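Local coordinates for YARHG domain-containing protein (Legionella pneumophila subsp. pneumophila, PDB 4G2A) that is of unknown function, is thought to be a nutrient-binding protein, and pairs a DUF4424 region rich in beta strands with a YARHG domain, at residues A[20-25]-A[167-172]; A[26-31]-A[48-53]; A[95-100]-A[137-142]; A[160-165]-A[226-231]; A[173-178]-A[218-223]. All coordinates share one frame; numbering follows the deposited sequence.

Contact 1 (A[20-25]-A[167-172])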
# COMPACT_ATOMS: atom_id res chain seq x y z
N HIS A 20 14.89 8.15 27.32
CA HIS A 20 16.22 7.74 26.94
C HIS A 20 16.14 6.27 26.50
O HIS A 20 16.80 5.40 27.06
CB HIS A 20 17.20 8.01 28.09
CG HIS A 20 17.45 9.47 28.30
ND1 HIS A 20 18.65 10.05 27.94
CD2 HIS A 20 16.62 10.43 28.77
CE1 HIS A 20 18.52 11.34 28.23
NE2 HIS A 20 17.31 11.61 28.71
N ILE A 21 15.27 6.02 25.50
CA ILE A 21 15.01 4.73 24.88
C ILE A 21 15.33 4.86 23.39
O ILE A 21 14.75 5.72 22.72
CB ILE A 21 13.53 4.24 25.11
CG1 ILE A 21 13.06 4.27 26.60
CG2 ILE A 21 13.24 2.90 24.39
CD1 ILE A 21 13.63 3.21 27.51
N LYS A 22 16.23 4.00 22.87
CA LYS A 22 16.59 4.04 21.45
C LYS A 22 15.99 2.86 20.72
O LYS A 22 15.88 1.77 21.28
CB LYS A 22 18.11 4.18 21.22
CG LYS A 22 18.99 3.04 21.71
CD LYS A 22 20.47 3.36 21.45
CE LYS A 22 21.38 2.19 21.79
NZ LYS A 22 22.82 2.54 21.67
N MSE A 23 15.55 3.10 19.48
CA MSE A 23 14.99 2.08 18.60
C MSE A 23 16.16 1.50 17.85
O MSE A 23 16.84 2.24 17.15
CB MSE A 23 13.94 2.70 17.69
CG MSE A 23 12.95 1.70 17.18
SE MSE A 23 11.85 2.51 15.81
CE MSE A 23 10.34 2.99 16.84
N VAL A 24 16.51 0.23 18.09
CA VAL A 24 17.73 -0.31 17.51
C VAL A 24 17.49 -1.16 16.25
O VAL A 24 18.41 -1.30 15.44
CB VAL A 24 18.61 -1.06 18.55
CG1 VAL A 24 19.23 -0.07 19.54
CG2 VAL A 24 17.81 -2.12 19.29
N SER A 25 16.28 -1.70 16.06
CA SER A 25 15.95 -2.49 14.87
C SER A 25 14.45 -2.61 14.69
O SER A 25 13.69 -2.52 15.65
CB SER A 25 16.59 -3.88 14.93
OG SER A 25 15.81 -4.78 15.70
N TRP A 167 12.46 9.08 19.20
CA TRP A 167 13.26 8.19 20.03
C TRP A 167 14.69 8.73 20.11
O TRP A 167 15.12 9.51 19.25
CB TRP A 167 13.22 6.76 19.48
CG TRP A 167 11.85 6.16 19.53
CD1 TRP A 167 10.99 6.00 18.49
CD2 TRP A 167 11.15 5.70 20.70
NE1 TRP A 167 9.82 5.43 18.92
CE2 TRP A 167 9.89 5.23 20.28
CE3 TRP A 167 11.49 5.60 22.07
CZ2 TRP A 167 8.94 4.70 21.17
CZ3 TRP A 167 10.55 5.09 22.95
CH2 TRP A 167 9.29 4.65 22.50
N GLN A 168 15.42 8.33 21.17
CA GLN A 168 16.79 8.75 21.47
C GLN A 168 17.74 8.41 20.35
O GLN A 168 17.67 7.32 19.78
CB GLN A 168 17.28 8.14 22.78
CG GLN A 168 18.51 8.83 23.32
CD GLN A 168 19.00 8.20 24.58
OE1 GLN A 168 18.84 7.00 24.81
NE2 GLN A 168 19.60 9.01 25.44
N ASP A 169 18.62 9.38 20.02
CA ASP A 169 19.64 9.35 18.96
C ASP A 169 18.98 9.61 17.61
O ASP A 169 17.75 9.74 17.52
CB ASP A 169 20.47 8.04 18.95
CG ASP A 169 21.25 7.79 20.23
OD1 ASP A 169 21.78 8.78 20.82
OD2 ASP A 169 21.34 6.62 20.66
N SER A 170 19.80 9.78 16.57
CA SER A 170 19.34 10.09 15.21
C SER A 170 18.69 8.87 14.53
O SER A 170 17.53 8.94 14.09
CB SER A 170 20.50 10.63 14.36
OG SER A 170 21.72 9.93 14.58
N SER A 171 19.43 7.76 14.49
CA SER A 171 19.03 6.54 13.81
C SER A 171 18.01 5.68 14.59
O SER A 171 17.93 5.73 15.83
CB SER A 171 20.27 5.70 13.44
OG SER A 171 20.66 4.73 14.39
N ILE A 172 17.20 4.92 13.82
CA ILE A 172 16.25 3.92 14.32
C ILE A 172 16.92 2.53 14.08
O ILE A 172 16.23 1.52 14.00
CB ILE A 172 14.79 4.05 13.75
CG1 ILE A 172 14.71 3.92 12.22
CG2 ILE A 172 14.10 5.31 14.25
CD1 ILE A 172 13.26 3.89 11.61
O HOH W 1 16.37 5.59 18.29

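Contact 2 (A[26-31]-A[48-53]). With SO4 (sulfate ion), chain D; SO4 (sulfate ion), chain E.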
# COMPACT_ATOMS: atom_id res chain seq x y z
N GLU A 26 14.03 -2.81 13.44
CA GLU A 26 12.64 -3.02 13.03
C GLU A 26 12.60 -4.07 11.93
O GLU A 26 13.55 -4.20 11.16
CB GLU A 26 11.94 -1.73 12.54
CG GLU A 26 12.12 -0.46 13.39
CD GLU A 26 13.49 0.17 13.26
OE1 GLU A 26 13.99 0.31 12.13
OE2 GLU A 26 14.11 0.45 14.32
N LEU A 27 11.51 -4.82 11.88
CA LEU A 27 11.26 -5.85 10.88
C LEU A 27 9.81 -5.66 10.50
O LEU A 27 8.93 -6.03 11.26
CB LEU A 27 11.57 -7.24 11.48
CG LEU A 27 11.41 -8.46 10.58
CD1 LEU A 27 12.44 -8.47 9.44
CD2 LEU A 27 11.57 -9.74 11.40
N ILE A 28 9.57 -4.96 9.38
CA ILE A 28 8.22 -4.57 8.97
C ILE A 28 7.82 -5.29 7.67
O ILE A 28 8.38 -5.06 6.60
CB ILE A 28 8.16 -3.01 8.88
CG1 ILE A 28 8.46 -2.38 10.28
CG2 ILE A 28 6.79 -2.53 8.34
CD1 ILE A 28 9.05 -0.99 10.28
N ARG A 29 6.83 -6.16 7.80
CA ARG A 29 6.32 -6.97 6.70
C ARG A 29 4.92 -6.51 6.39
O ARG A 29 4.08 -6.50 7.28
CB ARG A 29 6.37 -8.46 7.08
CG ARG A 29 6.34 -9.38 5.89
CD ARG A 29 6.37 -10.81 6.35
NE ARG A 29 6.21 -11.76 5.25
CZ ARG A 29 5.03 -12.22 4.84
NH1 ARG A 29 3.91 -11.82 5.45
NH2 ARG A 29 4.96 -13.06 3.83
N ILE A 30 4.67 -6.06 5.15
CA ILE A 30 3.38 -5.53 4.70
C ILE A 30 2.94 -6.43 3.56
O ILE A 30 3.61 -6.49 2.51
CB ILE A 30 3.47 -4.02 4.32
CG1 ILE A 30 4.15 -3.18 5.45
CG2 ILE A 30 2.10 -3.47 3.96
CD1 ILE A 30 4.34 -1.65 5.16
N SER A 31 1.89 -7.22 3.81
CA SER A 31 1.43 -8.24 2.87
C SER A 31 0.02 -7.97 2.33
O SER A 31 -0.90 -7.76 3.11
CB SER A 31 1.46 -9.61 3.53
OG SER A 31 1.17 -10.58 2.54
N CYS A 48 4.85 -6.23 12.38
CA CYS A 48 5.98 -5.36 12.69
C CYS A 48 6.63 -5.74 13.98
O CYS A 48 5.97 -5.82 15.00
CB CYS A 48 5.54 -3.89 12.72
SG CYS A 48 4.47 -3.39 11.36
N ASN A 49 7.95 -5.87 13.96
CA ASN A 49 8.73 -6.13 15.14
C ASN A 49 9.64 -4.95 15.36
O ASN A 49 10.07 -4.33 14.39
CB ASN A 49 9.49 -7.47 15.08
CG ASN A 49 9.79 -7.95 16.48
OD1 ASN A 49 8.95 -8.57 17.13
ND2 ASN A 49 10.96 -7.61 17.02
N PHE A 50 9.88 -4.60 16.63
CA PHE A 50 10.71 -3.47 17.03
C PHE A 50 11.54 -3.85 18.22
O PHE A 50 11.05 -4.53 19.13
CB PHE A 50 9.86 -2.23 17.38
CG PHE A 50 8.71 -1.93 16.46
CD1 PHE A 50 8.90 -1.16 15.31
CD2 PHE A 50 7.44 -2.43 16.72
CE1 PHE A 50 7.83 -0.93 14.42
CE2 PHE A 50 6.38 -2.19 15.84
CZ PHE A 50 6.59 -1.43 14.70
N THR A 51 12.78 -3.40 18.24
CA THR A 51 13.70 -3.66 19.34
C THR A 51 14.05 -2.30 19.91
O THR A 51 14.48 -1.42 19.17
CB THR A 51 14.91 -4.48 18.85
OG1 THR A 51 14.46 -5.62 18.11
CG2 THR A 51 15.79 -4.95 19.96
N PHE A 52 13.82 -2.12 21.19
CA PHE A 52 14.10 -0.88 21.91
C PHE A 52 15.12 -1.13 22.98
O PHE A 52 15.07 -2.17 23.62
CB PHE A 52 12.83 -0.32 22.56
CG PHE A 52 11.77 0.15 21.60
CD1 PHE A 52 11.79 1.45 21.10
CD2 PHE A 52 10.74 -0.68 21.21
CE1 PHE A 52 10.81 1.89 20.22
CE2 PHE A 52 9.75 -0.25 20.34
CZ PHE A 52 9.78 1.04 19.86
N LYS A 53 16.04 -0.17 23.21
CA LYS A 53 17.01 -0.33 24.27
C LYS A 53 16.97 0.85 25.27
O LYS A 53 17.03 2.02 24.88
CB LYS A 53 18.45 -0.52 23.74
CG LYS A 53 19.39 -1.01 24.85
CD LYS A 53 20.85 -1.10 24.45
CE LYS A 53 21.79 -1.21 25.64
NZ LYS A 53 22.15 0.14 26.19
S SO4 D . 1.69 -13.98 3.29
O1 SO4 D . 0.36 -13.91 2.69
O2 SO4 D . 2.71 -13.48 2.35
O3 SO4 D . 1.73 -13.20 4.52
O4 SO4 D . 1.97 -15.39 3.62
S SO4 E . 8.98 -13.91 2.62
O1 SO4 E . 7.73 -14.61 2.32
O2 SO4 E . 9.37 -13.08 1.47
O3 SO4 E . 8.80 -13.07 3.81
O4 SO4 E . 10.05 -14.88 2.87

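Contact 3 (A[95-100]-A[137-142])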
# COMPACT_ATOMS: atom_id res chain seq x y z
N PHE A 95 -5.97 -4.57 15.69
CA PHE A 95 -4.67 -4.20 16.23
C PHE A 95 -4.38 -5.02 17.46
O PHE A 95 -5.18 -5.04 18.41
CB PHE A 95 -4.62 -2.71 16.56
CG PHE A 95 -3.30 -2.27 17.14
CD1 PHE A 95 -2.21 -2.00 16.30
CD2 PHE A 95 -3.14 -2.13 18.51
CE1 PHE A 95 -0.98 -1.61 16.84
CE2 PHE A 95 -1.91 -1.71 19.04
CZ PHE A 95 -0.84 -1.45 18.20
N LEU A 96 -3.26 -5.73 17.43
CA LEU A 96 -2.74 -6.53 18.52
C LEU A 96 -1.30 -6.12 18.78
O LEU A 96 -0.50 -6.08 17.84
CB LEU A 96 -2.81 -8.04 18.19
CG LEU A 96 -4.17 -8.67 17.90
CD1 LEU A 96 -3.98 -10.08 17.40
CD2 LEU A 96 -5.10 -8.63 19.13
N VAL A 97 -0.96 -5.82 20.06
CA VAL A 97 0.38 -5.47 20.50
C VAL A 97 0.81 -6.44 21.61
O VAL A 97 0.02 -6.78 22.51
CB VAL A 97 0.55 -3.97 20.91
CG1 VAL A 97 -0.51 -3.51 21.90
CG2 VAL A 97 1.96 -3.67 21.42
N THR A 98 2.06 -6.94 21.49
CA THR A 98 2.72 -7.80 22.47
C THR A 98 3.98 -7.07 22.97
O THR A 98 4.72 -6.48 22.18
CB THR A 98 3.06 -9.21 21.93
OG1 THR A 98 4.16 -9.14 21.03
CG2 THR A 98 1.87 -9.90 21.26
N VAL A 99 4.20 -7.09 24.30
CA VAL A 99 5.37 -6.51 24.96
C VAL A 99 6.16 -7.69 25.48
O VAL A 99 5.61 -8.47 26.28
CB VAL A 99 4.99 -5.50 26.08
CG1 VAL A 99 6.23 -4.99 26.81
CG2 VAL A 99 4.17 -4.34 25.53
N ASN A 100 7.41 -7.88 24.99
CA ASN A 100 8.29 -9.00 25.35
C ASN A 100 7.54 -10.34 25.13
O ASN A 100 7.50 -11.23 26.01
CB ASN A 100 8.84 -8.86 26.78
CG ASN A 100 10.01 -7.92 26.91
OD1 ASN A 100 10.68 -7.57 25.93
ND2 ASN A 100 10.33 -7.53 28.13
N VAL A 137 13.64 -4.23 25.10
CA VAL A 137 12.24 -4.64 25.14
C VAL A 137 11.81 -4.88 23.70
O VAL A 137 12.12 -4.08 22.82
CB VAL A 137 11.32 -3.63 25.90
CG1 VAL A 137 9.84 -3.87 25.63
CG2 VAL A 137 11.59 -3.70 27.40
N ASN A 138 11.16 -6.02 23.48
CA ASN A 138 10.62 -6.38 22.17
C ASN A 138 9.17 -5.91 22.05
O ASN A 138 8.36 -6.17 22.95
CB ASN A 138 10.70 -7.89 21.95
CG ASN A 138 10.57 -8.24 20.49
OD1 ASN A 138 11.52 -8.13 19.73
ND2 ASN A 138 9.37 -8.62 20.06
N ILE A 139 8.86 -5.17 20.97
CA ILE A 139 7.51 -4.70 20.68
C ILE A 139 7.10 -5.33 19.37
O ILE A 139 7.88 -5.32 18.42
CB ILE A 139 7.34 -3.13 20.68
CG1 ILE A 139 7.71 -2.48 22.07
CG2 ILE A 139 5.91 -2.70 20.22
CD1 ILE A 139 6.89 -2.94 23.32
N HIS A 140 5.90 -5.92 19.33
CA HIS A 140 5.33 -6.52 18.12
C HIS A 140 3.92 -5.99 17.87
O HIS A 140 3.12 -5.90 18.79
CB HIS A 140 5.33 -8.06 18.17
CG HIS A 140 4.89 -8.67 16.87
ND1 HIS A 140 3.59 -9.08 16.68
CD2 HIS A 140 5.58 -8.87 15.73
CE1 HIS A 140 3.54 -9.54 15.44
NE2 HIS A 140 4.71 -9.43 14.83
N HIS A 141 3.66 -5.62 16.61
CA HIS A 141 2.40 -5.14 16.08
C HIS A 141 1.86 -6.11 15.04
O HIS A 141 2.62 -6.70 14.26
CB HIS A 141 2.56 -3.76 15.44
CG HIS A 141 2.75 -2.63 16.39
ND1 HIS A 141 3.03 -1.35 15.93
CD2 HIS A 141 2.71 -2.61 17.74
CE1 HIS A 141 3.14 -0.60 17.02
NE2 HIS A 141 2.96 -1.31 18.13
N ASP A 142 0.55 -6.27 15.04
CA ASP A 142 -0.19 -7.09 14.09
C ASP A 142 -1.51 -6.39 13.89
O ASP A 142 -2.22 -6.13 14.86
CB ASP A 142 -0.33 -8.55 14.58
CG ASP A 142 -1.16 -9.50 13.72
OD1 ASP A 142 -1.65 -9.07 12.66
OD2 ASP A 142 -1.35 -10.66 14.14
O HOH W 2 1.13 -8.49 18.02
O HOH W 3 6.74 -8.59 21.79

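Contact 4 (A[160-165]-A[226-231])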
# COMPACT_ATOMS: atom_id res chain seq x y z
N VAL A 160 4.60 5.29 8.25
CA VAL A 160 5.24 6.47 8.84
C VAL A 160 6.51 6.05 9.61
O VAL A 160 6.43 5.28 10.57
CB VAL A 160 4.28 7.31 9.70
CG1 VAL A 160 5.01 8.49 10.35
CG2 VAL A 160 3.08 7.80 8.88
N LEU A 161 7.66 6.58 9.17
CA LEU A 161 8.99 6.30 9.69
C LEU A 161 9.68 7.55 10.24
O LEU A 161 10.58 7.40 11.07
CB LEU A 161 9.86 5.69 8.57
CG LEU A 161 9.51 4.25 8.12
CD1 LEU A 161 10.21 3.89 6.80
CD2 LEU A 161 9.84 3.23 9.18
N LYS A 162 9.28 8.77 9.80
CA LYS A 162 9.89 10.04 10.21
C LYS A 162 9.78 10.30 11.73
O LYS A 162 10.60 11.02 12.30
CB LYS A 162 9.26 11.22 9.44
CG LYS A 162 9.69 11.32 7.98
CD LYS A 162 9.34 12.69 7.38
CE LYS A 162 9.19 12.67 5.88
NZ LYS A 162 8.79 14.00 5.32
N THR A 163 8.75 9.72 12.36
CA THR A 163 8.42 9.82 13.77
C THR A 163 9.46 9.11 14.61
O THR A 163 9.55 9.38 15.81
CB THR A 163 7.01 9.31 14.03
OG1 THR A 163 6.87 8.00 13.45
CG2 THR A 163 5.94 10.25 13.51
N GLY A 164 10.27 8.26 13.98
CA GLY A 164 11.39 7.59 14.63
C GLY A 164 12.36 8.55 15.30
O GLY A 164 13.08 8.17 16.22
N ALA A 165 12.32 9.84 14.87
CA ALA A 165 13.07 10.99 15.40
C ALA A 165 12.64 11.35 16.84
O ALA A 165 13.30 12.14 17.49
CB ALA A 165 12.88 12.20 14.49
N GLN A 226 14.54 10.07 7.48
CA GLN A 226 14.33 11.37 6.83
C GLN A 226 13.11 11.31 5.90
O GLN A 226 12.61 12.36 5.48
CB GLN A 226 15.59 11.79 6.05
CG GLN A 226 15.78 13.31 5.92
CD GLN A 226 16.07 13.99 7.24
OE1 GLN A 226 17.19 13.96 7.76
NE2 GLN A 226 15.05 14.61 7.82
N ALA A 227 12.64 10.09 5.57
CA ALA A 227 11.46 9.88 4.72
C ALA A 227 10.64 8.69 5.18
O ALA A 227 11.16 7.75 5.78
CB ALA A 227 11.88 9.67 3.27
N ASP A 228 9.35 8.73 4.90
CA ASP A 228 8.44 7.63 5.23
C ASP A 228 8.49 6.56 4.15
O ASP A 228 9.10 6.73 3.08
CB ASP A 228 7.01 8.16 5.35
CG ASP A 228 6.76 9.08 6.53
OD1 ASP A 228 7.34 8.83 7.62
OD2 ASP A 228 5.95 10.01 6.40
N LEU A 229 7.83 5.45 4.42
CA LEU A 229 7.66 4.47 3.36
C LEU A 229 6.51 4.98 2.49
O LEU A 229 5.41 5.26 2.98
CB LEU A 229 7.41 3.04 3.87
CG LEU A 229 6.85 2.06 2.82
CD1 LEU A 229 7.86 1.77 1.77
CD2 LEU A 229 6.43 0.80 3.45
N SER A 230 6.82 5.19 1.23
CA SER A 230 5.86 5.65 0.23
C SER A 230 6.07 4.81 -1.00
O SER A 230 7.10 4.91 -1.66
CB SER A 230 6.05 7.14 -0.05
OG SER A 230 5.08 7.58 -0.99
N LEU A 231 5.13 3.91 -1.26
CA LEU A 231 5.22 3.02 -2.40
C LEU A 231 3.91 3.04 -3.18
O LEU A 231 2.85 2.66 -2.68
CB LEU A 231 5.63 1.60 -1.96
CG LEU A 231 5.92 0.56 -3.03
CD1 LEU A 231 7.15 0.95 -3.86
CD2 LEU A 231 6.14 -0.80 -2.40
O HOH W 4 5.93 13.28 6.61

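Contact 5 (A[173-178]-A[218-223])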
# COMPACT_ATOMS: atom_id res chain seq x y z
N GLY A 173 18.25 2.52 13.97
CA GLY A 173 19.06 1.32 13.77
C GLY A 173 18.83 0.57 12.48
O GLY A 173 18.71 1.18 11.41
N HIS A 174 18.82 -0.78 12.58
CA HIS A 174 18.65 -1.72 11.48
C HIS A 174 17.18 -1.83 11.07
O HIS A 174 16.41 -2.52 11.71
CB HIS A 174 19.21 -3.11 11.84
CG HIS A 174 19.49 -3.97 10.64
ND1 HIS A 174 19.99 -5.24 10.78
CD2 HIS A 174 19.35 -3.70 9.32
CE1 HIS A 174 20.13 -5.71 9.54
NE2 HIS A 174 19.75 -4.81 8.64
N THR A 175 16.82 -1.15 9.97
CA THR A 175 15.47 -1.07 9.44
C THR A 175 15.27 -2.05 8.29
O THR A 175 15.88 -1.91 7.23
CB THR A 175 15.19 0.40 9.02
OG1 THR A 175 15.62 1.25 10.08
CG2 THR A 175 13.73 0.66 8.69
N ARG A 176 14.41 -3.04 8.51
CA ARG A 176 14.07 -3.99 7.46
C ARG A 176 12.60 -3.83 7.09
O ARG A 176 11.73 -3.96 7.96
CB ARG A 176 14.41 -5.43 7.85
CG ARG A 176 15.87 -5.74 7.58
CD ARG A 176 16.59 -6.33 8.77
NE ARG A 176 16.02 -5.87 10.03
CZ ARG A 176 16.08 -6.56 11.17
NH1 ARG A 176 16.72 -7.72 11.22
NH2 ARG A 176 15.50 -6.09 12.26
N LEU A 177 12.34 -3.47 5.82
CA LEU A 177 10.99 -3.24 5.30
C LEU A 177 10.70 -4.13 4.11
O LEU A 177 11.51 -4.21 3.18
CB LEU A 177 10.77 -1.76 4.92
CG LEU A 177 11.12 -0.72 5.99
CD1 LEU A 177 11.97 0.39 5.39
CD2 LEU A 177 9.86 -0.16 6.64
N GLU A 178 9.54 -4.77 4.11
CA GLU A 178 9.18 -5.65 3.01
C GLU A 178 7.72 -5.47 2.62
O GLU A 178 6.83 -5.64 3.46
CB GLU A 178 9.49 -7.11 3.39
CG GLU A 178 9.50 -8.10 2.23
CD GLU A 178 9.77 -9.54 2.63
OE1 GLU A 178 9.26 -9.98 3.69
OE2 GLU A 178 10.47 -10.25 1.87
N TRP A 218 13.67 -3.20 1.42
CA TRP A 218 14.61 -2.24 1.99
C TRP A 218 15.33 -2.94 3.15
O TRP A 218 14.70 -3.69 3.89
CB TRP A 218 13.90 -0.98 2.52
CG TRP A 218 13.24 -0.09 1.51
CD1 TRP A 218 13.67 1.14 1.13
CD2 TRP A 218 11.93 -0.27 0.94
NE1 TRP A 218 12.75 1.71 0.27
CE2 TRP A 218 11.66 0.88 0.16
CE3 TRP A 218 10.97 -1.29 1.00
CZ2 TRP A 218 10.45 1.05 -0.54
CZ3 TRP A 218 9.79 -1.14 0.29
CH2 TRP A 218 9.54 0.02 -0.47
N ASP A 219 16.66 -2.73 3.27
CA ASP A 219 17.48 -3.28 4.35
C ASP A 219 18.53 -2.23 4.69
O ASP A 219 19.59 -2.16 4.06
CB ASP A 219 18.09 -4.63 3.95
CG ASP A 219 18.77 -5.39 5.08
OD1 ASP A 219 19.00 -4.78 6.16
OD2 ASP A 219 19.09 -6.58 4.88
N LEU A 220 18.19 -1.35 5.65
CA LEU A 220 18.97 -0.17 6.02
C LEU A 220 19.55 -0.26 7.44
O LEU A 220 18.85 -0.64 8.37
CB LEU A 220 18.06 1.08 5.87
CG LEU A 220 17.06 1.04 4.67
CD1 LEU A 220 15.78 1.80 4.97
CD2 LEU A 220 17.71 1.47 3.36
N ARG A 221 20.83 0.08 7.58
CA ARG A 221 21.58 0.05 8.83
C ARG A 221 21.90 1.47 9.21
O ARG A 221 22.08 2.28 8.31
CB ARG A 221 22.85 -0.82 8.71
CG ARG A 221 22.59 -2.24 8.14
CD ARG A 221 23.74 -3.19 8.39
NE ARG A 221 23.73 -3.72 9.76
CZ ARG A 221 23.64 -5.01 10.06
NH1 ARG A 221 23.56 -5.93 9.10
NH2 ARG A 221 23.64 -5.40 11.34
N HIS A 222 21.85 1.81 10.52
CA HIS A 222 22.03 3.16 11.07
C HIS A 222 21.09 4.15 10.41
O HIS A 222 21.45 5.32 10.24
CB HIS A 222 23.48 3.64 10.93
CG HIS A 222 24.33 3.13 12.03
ND1 HIS A 222 24.23 3.66 13.31
CD2 HIS A 222 25.22 2.11 12.03
CE1 HIS A 222 25.10 2.97 14.04
NE2 HIS A 222 25.71 2.02 13.31
N PHE A 223 19.87 3.69 10.09
CA PHE A 223 18.89 4.46 9.36
C PHE A 223 18.41 5.70 10.10
O PHE A 223 17.77 5.58 11.14
CB PHE A 223 17.69 3.58 8.97
CG PHE A 223 16.63 4.23 8.10
CD1 PHE A 223 16.97 4.91 6.93
CD2 PHE A 223 15.28 4.11 8.40
CE1 PHE A 223 16.00 5.47 6.11
CE2 PHE A 223 14.30 4.67 7.59
CZ PHE A 223 14.67 5.35 6.45

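Contact 1 (A[20-25]-A[167-172])
Met-23, a selenomethionine, and Trp-167 cross on the inner side, with SE 5.1 Å from the centroid of the indole five-membered ring and oblique to it, a Met-aromatic contact. The bend at chi3 (-97°) brings CE to 3.2 Å from Trp-167 NE1, whose hydrogen bond goes to Pro-13 O. SE also touches Ile-172 at CB and CG2, the two side chains lying side by side. Ile-21 lies alongside the indole, CG2 3.8 Å from CZ3, while its carbonyl O comes to the ring edge near CE3. Residues 167-172, part of the loop between strands 155-160 and 174-180, fold over the start of strand 21-33. Gln-168 N donates to Ile-21 O (3.1 Å) from above the carbonyl plane. One water joins backbone to backbone, accepting from Met-23 N and donating to Gln-168 O and Ser-171 O. Outward, the Gln-168 amide stands nearly perpendicular to the His-20 ring, its OE1 bonded to Thr-55 OG1; Lys-22 NZ stops 4.5 Å from Asp-169 OD2, too far for a salt bridge.

Contact 2 (A[26-31]-A[48-53])
Leu-27 and Asn-49 form the antiparallel hydrogen-bonded pair of this contact: Leu-27 N donates to Asn-49 O and Asn-49 N to Leu-27 O, both at 2.9 Å. In the flanking non-hydrogen-bonded pairs, Glu-26 CA and Cys-48 CA add CA-H...O contacts to the same two carbonyls. On the face shared by Glu-26, Ile-28, Cys-48 and Phe-50, Glu-26 CG reaches the edge of the Phe-50 ring at CD1 (3.8 Å), and Ile-28 CG2 touches Cys-48 SG (3.9 Å). Strands 21-33 and 43-54 are the two arms of a beta hairpin, in which residues 26-31 and 48-53 run antiparallel at 172°. Around this shell, Glu-26 OE1 is hydrogen-bonded to Thr-175 OG1, Asn-49 ND2 to Asn-138 OD1, and the Phe-50 ring meets His-141 edge-to-face. The extended Arg-29 chain carries its guanidinium to two sulfates, probably from the crystallisation liquor: NH1 and NH2 bind O3 and O2 of the sulfate of chain D, each at 2.7 Å, and NE binds O3 of that of chain E at 3.2 Å.

Contact 3 (A[95-100]-A[137-142])
Phe-95 and His-141 make an edge-to-face aromatic pair: the rim atom CE1 of Phe-95 sits over the centre of the imidazole, with centroids 5.0 Å apart and planes at 62°. Phe-95 CG is anti to its backbone N (chi1 179°), which starts the side chain toward that ring. On the same face Val-97 CG2 comes to the edge of the His-141 ring, Val-99 CG2 meets Ile-139 CD1 (3.8 Å), and Val-99 CG1 meets Val-137 CG1 (4.0 Å). Antiparallel backbone hydrogen bonds join Leu-96 with Asp-142 and Thr-98 with His-140 in both directions. At the end of strand 95-99, Asn-100 N donates to Asn-138 O (2.8 Å), and Asn-100 OD1 stands in for a backbone carbonyl by accepting from Asn-138 N (2.9 Å). Water bridges line the other face: one water links Leu-96 O to His-140 ND1, another Thr-98 OG1 to Asn-138 ND2, an amide also held by Asn-49. Asp-142 OD1 is tied to His-45, and Trp-127 covers Val-97, Val-99 and Ile-139. The pair is therefore two-sided: aromatic and aliphatic groups pack inward, while Thr-98, His-140, Asn-138 and Asp-142 make the other side polar and partly hydrated, though Leu-96 shares it.

Contact 4 (A[160-165]-A[226-231])
Lys-162 runs its extended aliphatic chain past the start of segment 226-231, where CE lies 3.5 Å from Gln-226 O. Ala-227 contributes its carbonyl O, which approaches Leu-161 CB. Asp-228 carries the contact. Its CG is anti to the carbonyl carbon (chi1 -68°), and OD1 accepts two backbone hydrogen bonds: from Leu-161 N at 2.8 Å, on the anti side and 34° out of the carboxylate plane, and from Lys-162 N at 2.9 Å, nearly in line with the C-O bond. Val-160 CG1 lies alongside the same oxygen. The second oxygen, OD2, accepts a hydrogen bond from a water that accepts a weak one from Lys-162 NZ. At Leu-229, where strand 229-235 begins, CB meets Leu-161 CD1 at 4.1 Å, and Trp-218 and Tyr-159 pack around the leucine. Leu-161 and Lys-162 mark the turn from strand 155-160 into a 3-10 segment, so one carboxylate oxygen fixes two consecutive N-H groups there, and these donors and the nearby lysine probably favour its charged form.

Contact 5 (A[173-178]-A[218-223])
Strands 174-178 and 218-220 run antiparallel (179°), with two-way backbone hydrogen bonds pairing Thr-175 with Leu-220 and Leu-177 with Trp-218, while beyond the strand Phe-223 N closes the pairing on Gly-173 O. His-174 dominates one side. Its NE2 donates to Asp-219 OD1 at 2.6 Å, close to the ring plane and nearly in line with the carboxylate C-O bond; ring and carboxylate are nearly coplanar, 19° apart. Leu-220 O also lies at the imidazole edge, 3.2 Å from CD2. The Arg-221 guanidinium stacks on one face, centres 3.9 Å apart and planes at 25°, and Arg-221 CG adds a CH-pi contact with the same ring. Arg-176 CD lies over the opposite face, toward the rim, its guanidinium turned to bond Glu-26 O through NH2. The imidazole is thus sandwiched between two arginine chains, and Asp-219 probably offsets part of their charge. Outside the two segments, Arg-221 NH1 meets a sulfate, probably from the crystallisation liquor. On the other side, Leu-177 CD1 packs on Trp-218 CB (3.7 Å), and Leu-220 CD1 sits over the centre of the Phe-223 ring, 3.7 Å above it. Phe-223 CB touches Thr-175 OG1 (3.3 Å), the hydroxyl that Glu-26 holds. The arrangement is that of an antiparallel strand pair carrying a His-carboxylate hydrogen bond on its polar face and an apolar cluster on the other.

How the contacts relate
From the N terminus, strand 21-33 enters contact 1 and then contact 2, a short hairpin closure nested inside the long loop that contact 1 closes with 167-172. Contact 3 closes inside that same loop, after contact 2, and strand 136-150 joins it to the hairpin through the backbone bond from Phe-50 N to Ile-139 O. Contact 4 starts at 160-165, before contact 1 has closed, so the two cross; Ile-172 packs on Gly-164. Contact 5 follows contact 1 and is nested inside contact 4, where Leu-161 packs on Leu-177. Strand 174-180 also pairs with strand 21-33, tying contact 5 to contacts 1 and 2. Contact 3 touches neither contact 4 nor contact 5.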